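Local coordinates for DltD domain-containing protein (Beauveria bassiana, PDB 7D78) that is a thioesterase of the polyketide transferase af380 family that probably acts as a polyketide cyclase, closing chains into medium-ring lactones, at residues A[51-57]-A[79-85]; A[44-50]-A[120-124]. One frame throughout, in Å; residues are numbered along the deposited sequence.

Interaction 1: residues A[51-57]-A[79-85]; sequences GPAIIMT and GFNTYIY
Met56 N donates to Tyr83 O in an almost perfectly straight bond (2.8 Å, 179° at the hydrogen), one rung of the parallel ladder between strands 51-57 and 81-85. Ile54 supplies two more rungs, its N giving to Asn81 O and its O receiving from Tyr83 N, so that the backbone of alternate residues, Pro52, Ile54 and Met56, is turned to this neighbour. At the N-terminal end the Asn81 side chain adds to a weak backbone bond: Pro52 O receives both Asn81 N and, at 3.0 Å from well above the carbonyl plane, Asn81 ND2, which also bonds weakly to Gly51 O at 3.1 Å. Asparagine suits the place because its OD1 still accepts from Ser122 OG and Val47 N, leaving both ends of the amide used. At the C-terminal end Thr57 OG1 and Tyr85 OH share a short 2.6 Å hydrogen bond at the edge of the tyrosine ring. Tyr85 has CG between its backbone N and carbonyl carbon (chi1 70°), which leans the ring over toward strand 51-57, so that OH reaches Thr57. Its CE1 also packs on Ile55 CG2 at 3.9 Å.

Ile54 CD1 lies 3.7 Å from Phe80 CG, while Pro52 CG meets the same ring at CD1, 3.4 Å away. On the sheet face of Ile54, Met56, Thr82 and Ile84, Met56, extended at chi2 (174°), brings SD to 3.4 Å from Thr82 CG2.

The two strands, with helix 68-77 between them, form a beta-alpha-beta unit of the alpha/beta-hydrolase sheet; the helix ends in a Schellman motif whose C-prime residue is Gly79, a glycine that tolerates the positive phi. That helix packs on Thr82 and Ile84, whereas helix 103-118 lies against Tyr83 and Tyr85; strands 39-45 and 127-133 flank the pair within the sheet.

Interaction 2: residues A[44-50]-A[120-124]; sequences FYAVDGK and LPSVD
The Phe44 ring takes Leu120 CD1 squarely over one face, a CH-pi contact in which the methyl sits 3.8 Å from the ring centroid and 11° off its normal. Ser122 OG lies at the ring edge, near its plane, 3.7 Å from CE2, and Val123 CG2 comes in obliquely to CZ at 3.6 Å. These three partners belong to a type I beta turn, Leu120 to Val123, closed by Val123 N bonding to Leu120 O. The turn leads into strand 123-124 of the alpha/beta-hydrolase fold, beside the connection that follows strand 39-45. Phe44 keeps CG anti to the backbone N (chi1 -176°), which carries the ring off the strand end to the turn. A flat aromatic suits this place, offering a broad face to a leucine methyl and a rim to the smaller groups.

Serine suits a turn position pressed against the connection because it is small and can still pair its hydroxyl: OG is hydrogen-bonded to Asn81 OD1. Ser122 CB nestles against two carbonyls of the connection, Val47 O and Gly49 O. The direct backbone links are CA-H...O contacts, Ser122 CA to Gly49 O (3.3 Å) and Lys50 CA to Ser122 O; hydrogen bonds run through Gly51, whose backbone pairs with Ser122 and Asp124, and through Asn81 OD1, which also takes Val47 N. Gly49 adopts the positive phi that glycine accommodates easily as the chain turns toward Lys50.

Beyond it, the long aliphatic part of Lys50 lies along the backbone of Val123 and Asp124. The lysine chain bends at chi3 (-131°), and its CE settles 3.3 Å from Val123 O.

In the fold
From the N terminus, strand 39-45 runs into the connection 46-50, which leads directly into strand 51-57. Helix 68-77 then carries the chain back to strand 81-86, and interaction 1 closes this beta-alpha-beta loop of 21 intervening residues. Only after helix 103-118 does the chain return to meet residues 44-50, closing the longer loop of interaction 2, inside which interaction 1 is nested. The two centres lie about 9 Å apart on the same side of the chain's centre. Asn81 bridges them through Ser122, and a probable hydrogen bond from Tyr45 to Thr82 joins neighbouring strands. Together they tie strands 39-45, 81-86 and 51-57 to the turn preceding strand 127-133.

Interaction 1: residues A[51-57]-A[79-85]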
loop_
_atom_site.group_PDB
_atom_site.type_symbol
_atom_site.label_atom_id
_atom_site.label_comp_id
_atom_site.label_asym_id
_atom_site.label_seq_id
_atom_site.Cartn_x
_atom_site.Cartn_y
_atom_site.Cartn_z
ATOM N N GLY A 51 5.280 -15.122 30.433
ATOM C CA GLY A 51 4.167 -15.775 29.782
ATOM C C GLY A 51 3.884 -15.232 28.393
ATOM O O GLY A 51 4.538 -14.293 27.921
ATOM N N PRO A 52 2.891 -15.814 27.717
ATOM C CA PRO A 52 2.546 -15.367 26.363
ATOM C C PRO A 52 2.041 -13.932 26.363
ATOM O O PRO A 52 1.705 -13.347 27.397
ATOM C CB PRO A 52 1.442 -16.336 25.931
ATOM C CG PRO A 52 0.836 -16.817 27.239
ATOM C CD PRO A 52 1.972 -16.856 28.217
ATOM N N ALA A 53 1.998 -13.350 25.165
ATOM C CA ALA A 53 1.528 -11.979 25.010
ATOM C C ALA A 53 0.549 -11.886 23.849
ATOM O O ALA A 53 0.772 -12.480 22.790
ATOM C CB ALA A 53 2.702 -11.011 24.788
ATOM N N ILE A 54 -0.526 -11.128 24.048
ATOM C CA ILE A 54 -1.518 -10.858 23.013
ATOM C C ILE A 54 -1.482 -9.365 22.730
ATOM O O ILE A 54 -1.690 -8.558 23.641
ATOM C CB ILE A 54 -2.930 -11.290 23.443
ATOM C CG1 ILE A 54 -2.967 -12.779 23.807
ATOM C CG2 ILE A 54 -3.938 -10.936 22.364
ATOM C CD1 ILE A 54 -4.251 -13.175 24.530
ATOM N N ILE A 55 -1.215 -8.996 21.478
ATOM C CA ILE A 55 -1.206 -7.596 21.052
ATOM C C ILE A 55 -2.521 -7.320 20.340
ATOM O O ILE A 55 -2.820 -7.953 19.320
ATOM C CB ILE A 55 -0.009 -7.290 20.136
ATOM C CG1 ILE A 55 1.311 -7.412 20.900
ATOM C CG2 ILE A 55 -0.145 -5.876 19.522
ATOM C CD1 ILE A 55 2.524 -7.698 19.979
ATOM N N MET A 56 -3.311 -6.384 20.871
ATOM C CA MET A 56 -4.666 -6.113 20.398
ATOM C C MET A 56 -4.693 -4.803 19.615
ATOM O O MET A 56 -4.351 -3.749 20.159
ATOM C CB MET A 56 -5.651 -6.036 21.572
ATOM C CG MET A 56 -5.744 -7.319 22.404
ATOM S SD MET A 56 -6.776 -7.106 23.876
ATOM C CE MET A 56 -8.404 -6.973 23.143
ATOM N N THR A 57 -5.142 -4.870 18.357
ATOM C CA THR A 57 -5.274 -3.684 17.511
ATOM C C THR A 57 -6.734 -3.252 17.451
ATOM O O THR A 57 -7.589 -4.056 17.047
ATOM C CB THR A 57 -4.755 -3.964 16.099
ATOM O OG1 THR A 57 -3.342 -4.236 16.137
ATOM C CG2 THR A 57 -4.983 -2.745 15.201
ATOM N N GLY A 79 -3.509 -15.329 32.398
ATOM C CA GLY A 79 -2.087 -15.545 32.222
ATOM C C GLY A 79 -1.475 -14.978 30.958
ATOM O O GLY A 79 -0.345 -15.355 30.620
ATOM N N PHE A 80 -2.170 -14.085 30.253
ATOM C CA PHE A 80 -1.668 -13.496 29.012
ATOM C C PHE A 80 -1.297 -12.035 29.241
ATOM O O PHE A 80 -2.173 -11.220 29.555
ATOM C CB PHE A 80 -2.712 -13.588 27.898
ATOM C CG PHE A 80 -3.053 -14.994 27.491
ATOM C CD1 PHE A 80 -2.294 -15.657 26.537
ATOM C CD2 PHE A 80 -4.144 -15.648 28.049
ATOM C CE1 PHE A 80 -2.607 -16.960 26.157
ATOM C CE2 PHE A 80 -4.464 -16.950 27.675
ATOM C CZ PHE A 80 -3.695 -17.604 26.727
ATOM N N ASN A 81 -0.009 -11.704 29.096
ATOM C CA ASN A 81 0.355 -10.305 28.874
ATOM C C ASN A 81 -0.502 -9.775 27.736
ATOM O O ASN A 81 -0.652 -10.442 26.712
ATOM C CB ASN A 81 1.827 -10.144 28.488
ATOM C CG ASN A 81 2.796 -10.596 29.559
ATOM O OD1 ASN A 81 3.026 -9.906 30.561
ATOM N ND2 ASN A 81 3.437 -11.726 29.310
ATOM N N THR A 82 -1.075 -8.586 27.913
ATOM C CA THR A 82 -1.922 -7.998 26.884
ATOM C C THR A 82 -1.523 -6.547 26.656
ATOM O O THR A 82 -1.390 -5.777 27.611
ATOM C CB THR A 82 -3.410 -8.094 27.259
ATOM O OG1 THR A 82 -3.747 -9.459 27.535
ATOM C CG2 THR A 82 -4.263 -7.622 26.099
ATOM N N TYR A 83 -1.327 -6.181 25.391
ATOM C CA TYR A 83 -1.002 -4.815 24.988
ATOM C C TYR A 83 -2.119 -4.297 24.095
ATOM O O TYR A 83 -2.350 -4.846 23.014
ATOM C CB TYR A 83 0.335 -4.778 24.240
ATOM C CG TYR A 83 0.868 -3.392 23.891
ATOM C CD1 TYR A 83 1.032 -2.430 24.872
ATOM C CD2 TYR A 83 1.256 -3.072 22.584
ATOM C CE1 TYR A 83 1.547 -1.175 24.577
ATOM C CE2 TYR A 83 1.785 -1.817 22.273
ATOM C CZ TYR A 83 1.922 -0.867 23.281
ATOM O OH TYR A 83 2.437 0.392 23.013
ATOM N N ILE A 84 -2.844 -3.282 24.563
ATOM C CA ILE A 84 -3.758 -2.513 23.722
ATOM C C ILE A 84 -3.085 -1.186 23.419
ATOM O O ILE A 84 -2.541 -0.543 24.325
ATOM C CB ILE A 84 -5.120 -2.282 24.403
ATOM C CG1 ILE A 84 -5.504 -3.430 25.334
ATOM C CG2 ILE A 84 -6.217 -2.069 23.365
ATOM C CD1 ILE A 84 -6.766 -3.121 26.107
ATOM N N TYR A 85 -3.117 -0.764 22.160
ATOM C CA TYR A 85 -2.398 0.440 21.768
ATOM C C TYR A 85 -3.243 1.280 20.820
ATOM O O TYR A 85 -4.158 0.781 20.154
ATOM C CB TYR A 85 -1.034 0.097 21.110
ATOM C CG TYR A 85 -1.188 -0.538 19.734
ATOM C CD1 TYR A 85 -1.420 -1.902 19.603
ATOM C CD2 TYR A 85 -1.144 0.239 18.577
ATOM C CE1 TYR A 85 -1.594 -2.488 18.346
ATOM C CE2 TYR A 85 -1.324 -0.327 17.322
ATOM C CZ TYR A 85 -1.547 -1.687 17.214
ATOM O OH TYR A 85 -1.709 -2.236 15.975
#

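Interaction 2: residues A[44-50]-A[120-124]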
loop_
_atom_site.group_PDB
_atom_site.type_symbol
_atom_site.label_atom_id
_atom_site.label_comp_id
_atom_site.label_asym_id
_atom_site.label_seq_id
_atom_site.Cartn_x
_atom_site.Cartn_y
_atom_site.Cartn_z
ATOM N N PHE A 44 -0.188 -1.813 28.779
ATOM C CA PHE A 44 0.379 -3.151 28.893
ATOM C C PHE A 44 -0.101 -3.770 30.196
ATOM O O PHE A 44 0.185 -3.245 31.279
ATOM C CB PHE A 44 1.903 -3.112 28.843
ATOM C CG PHE A 44 2.541 -4.468 28.851
ATOM C CD1 PHE A 44 2.408 -5.312 27.758
ATOM C CD2 PHE A 44 3.260 -4.905 29.953
ATOM C CE1 PHE A 44 2.994 -6.563 27.749
ATOM C CE2 PHE A 44 3.855 -6.159 29.958
ATOM C CZ PHE A 44 3.721 -6.994 28.853
ATOM N N TYR A 45 -0.851 -4.855 30.083
ATOM C CA TYR A 45 -1.375 -5.606 31.223
ATOM C C TYR A 45 -0.445 -6.799 31.442
ATOM O O TYR A 45 -0.543 -7.805 30.737
ATOM C CB TYR A 45 -2.809 -6.049 30.946
ATOM C CG TYR A 45 -3.838 -4.932 30.837
ATOM C CD1 TYR A 45 -3.916 -4.129 29.698
ATOM C CD2 TYR A 45 -4.756 -4.702 31.863
ATOM C CE1 TYR A 45 -4.877 -3.117 29.585
ATOM C CE2 TYR A 45 -5.718 -3.692 31.765
ATOM C CZ TYR A 45 -5.772 -2.905 30.622
ATOM O OH TYR A 45 -6.719 -1.908 30.518
ATOM N N ALA A 46 0.471 -6.677 32.405
ATOM C CA ALA A 46 1.524 -7.664 32.621
ATOM C C ALA A 46 1.020 -8.830 33.467
ATOM O O ALA A 46 0.074 -8.702 34.243
ATOM C CB ALA A 46 2.728 -7.026 33.314
ATOM N N VAL A 47 1.671 -9.979 33.314
ATOM C CA VAL A 47 1.446 -11.110 34.203
ATOM C C VAL A 47 2.726 -11.355 34.983
ATOM O O VAL A 47 3.816 -10.923 34.594
ATOM C CB VAL A 47 1.006 -12.386 33.456
ATOM C CG1 VAL A 47 -0.266 -12.116 32.661
ATOM C CG2 VAL A 47 2.131 -12.895 32.559
ATOM N N ASP A 48 2.581 -12.037 36.118
ATOM C CA ASP A 48 3.742 -12.380 36.925
ATOM C C ASP A 48 4.572 -13.437 36.210
ATOM O O ASP A 48 4.046 -14.271 35.472
ATOM C CB ASP A 48 3.315 -12.895 38.302
ATOM C CG ASP A 48 2.511 -11.874 39.087
ATOM O OD1 ASP A 48 2.941 -10.700 39.167
ATOM O OD2 ASP A 48 1.445 -12.247 39.627
ATOM N N GLY A 49 5.882 -13.389 36.429
ATOM C CA GLY A 49 6.748 -14.373 35.805
ATOM C C GLY A 49 6.949 -14.054 34.337
ATOM O O GLY A 49 7.148 -12.899 33.947
ATOM N N LYS A 50 6.901 -15.083 33.508
ATOM C CA LYS A 50 7.070 -14.932 32.067
ATOM C C LYS A 50 5.978 -15.736 31.390
ATOM O O LYS A 50 5.772 -16.901 31.737
ATOM C CB LYS A 50 8.452 -15.415 31.600
ATOM C CG LYS A 50 8.771 -15.068 30.152
ATOM C CD LYS A 50 10.102 -15.630 29.713
ATOM C CE LYS A 50 10.925 -14.579 29.049
ATOM N NZ LYS A 50 12.396 -14.867 29.022
ATOM N N LEU A 120 10.113 -7.316 26.481
ATOM C CA LEU A 120 9.768 -6.982 27.858
ATOM C C LEU A 120 10.039 -8.172 28.786
ATOM O O LEU A 120 10.029 -9.324 28.345
ATOM C CB LEU A 120 8.304 -6.556 27.944
ATOM C CG LEU A 120 7.964 -5.273 27.170
ATOM C CD1 LEU A 120 6.480 -4.962 27.319
ATOM C CD2 LEU A 120 8.820 -4.103 27.648
ATOM N N PRO A 121 10.294 -7.914 30.078
ATOM C CA PRO A 121 10.746 -8.999 30.978
ATOM C C PRO A 121 9.725 -10.103 31.197
ATOM O O PRO A 121 10.113 -11.270 31.363
ATOM C CB PRO A 121 11.051 -8.265 32.299
ATOM C CG PRO A 121 11.168 -6.820 31.940
ATOM C CD PRO A 121 10.292 -6.596 30.746
ATOM N N SER A 122 8.435 -9.778 31.204
ATOM C CA SER A 122 7.388 -10.759 31.461
ATOM C C SER A 122 6.900 -11.478 30.205
ATOM O O SER A 122 6.005 -12.321 30.302
ATOM C CB SER A 122 6.196 -10.078 32.146
ATOM O OG SER A 122 5.560 -9.188 31.240
ATOM N N VAL A 123 7.455 -11.174 29.037
ATOM C CA VAL A 123 6.911 -11.652 27.771
ATOM C C VAL A 123 7.770 -12.794 27.253
ATOM O O VAL A 123 9.001 -12.689 27.205
ATOM C CB VAL A 123 6.830 -10.512 26.741
ATOM C CG1 VAL A 123 6.393 -11.049 25.391
ATOM C CG2 VAL A 123 5.866 -9.430 27.246
ATOM N N ASP A 124 7.116 -13.890 26.879
ATOM C CA ASP A 124 7.759 -15.008 26.196
ATOM C C ASP A 124 7.755 -14.698 24.701
ATOM O O ASP A 124 6.715 -14.788 24.046
ATOM C CB ASP A 124 6.999 -16.297 26.505
ATOM C CG ASP A 124 7.656 -17.525 25.926
ATOM O OD1 ASP A 124 8.470 -17.397 24.986
ATOM O OD2 ASP A 124 7.354 -18.626 26.439
#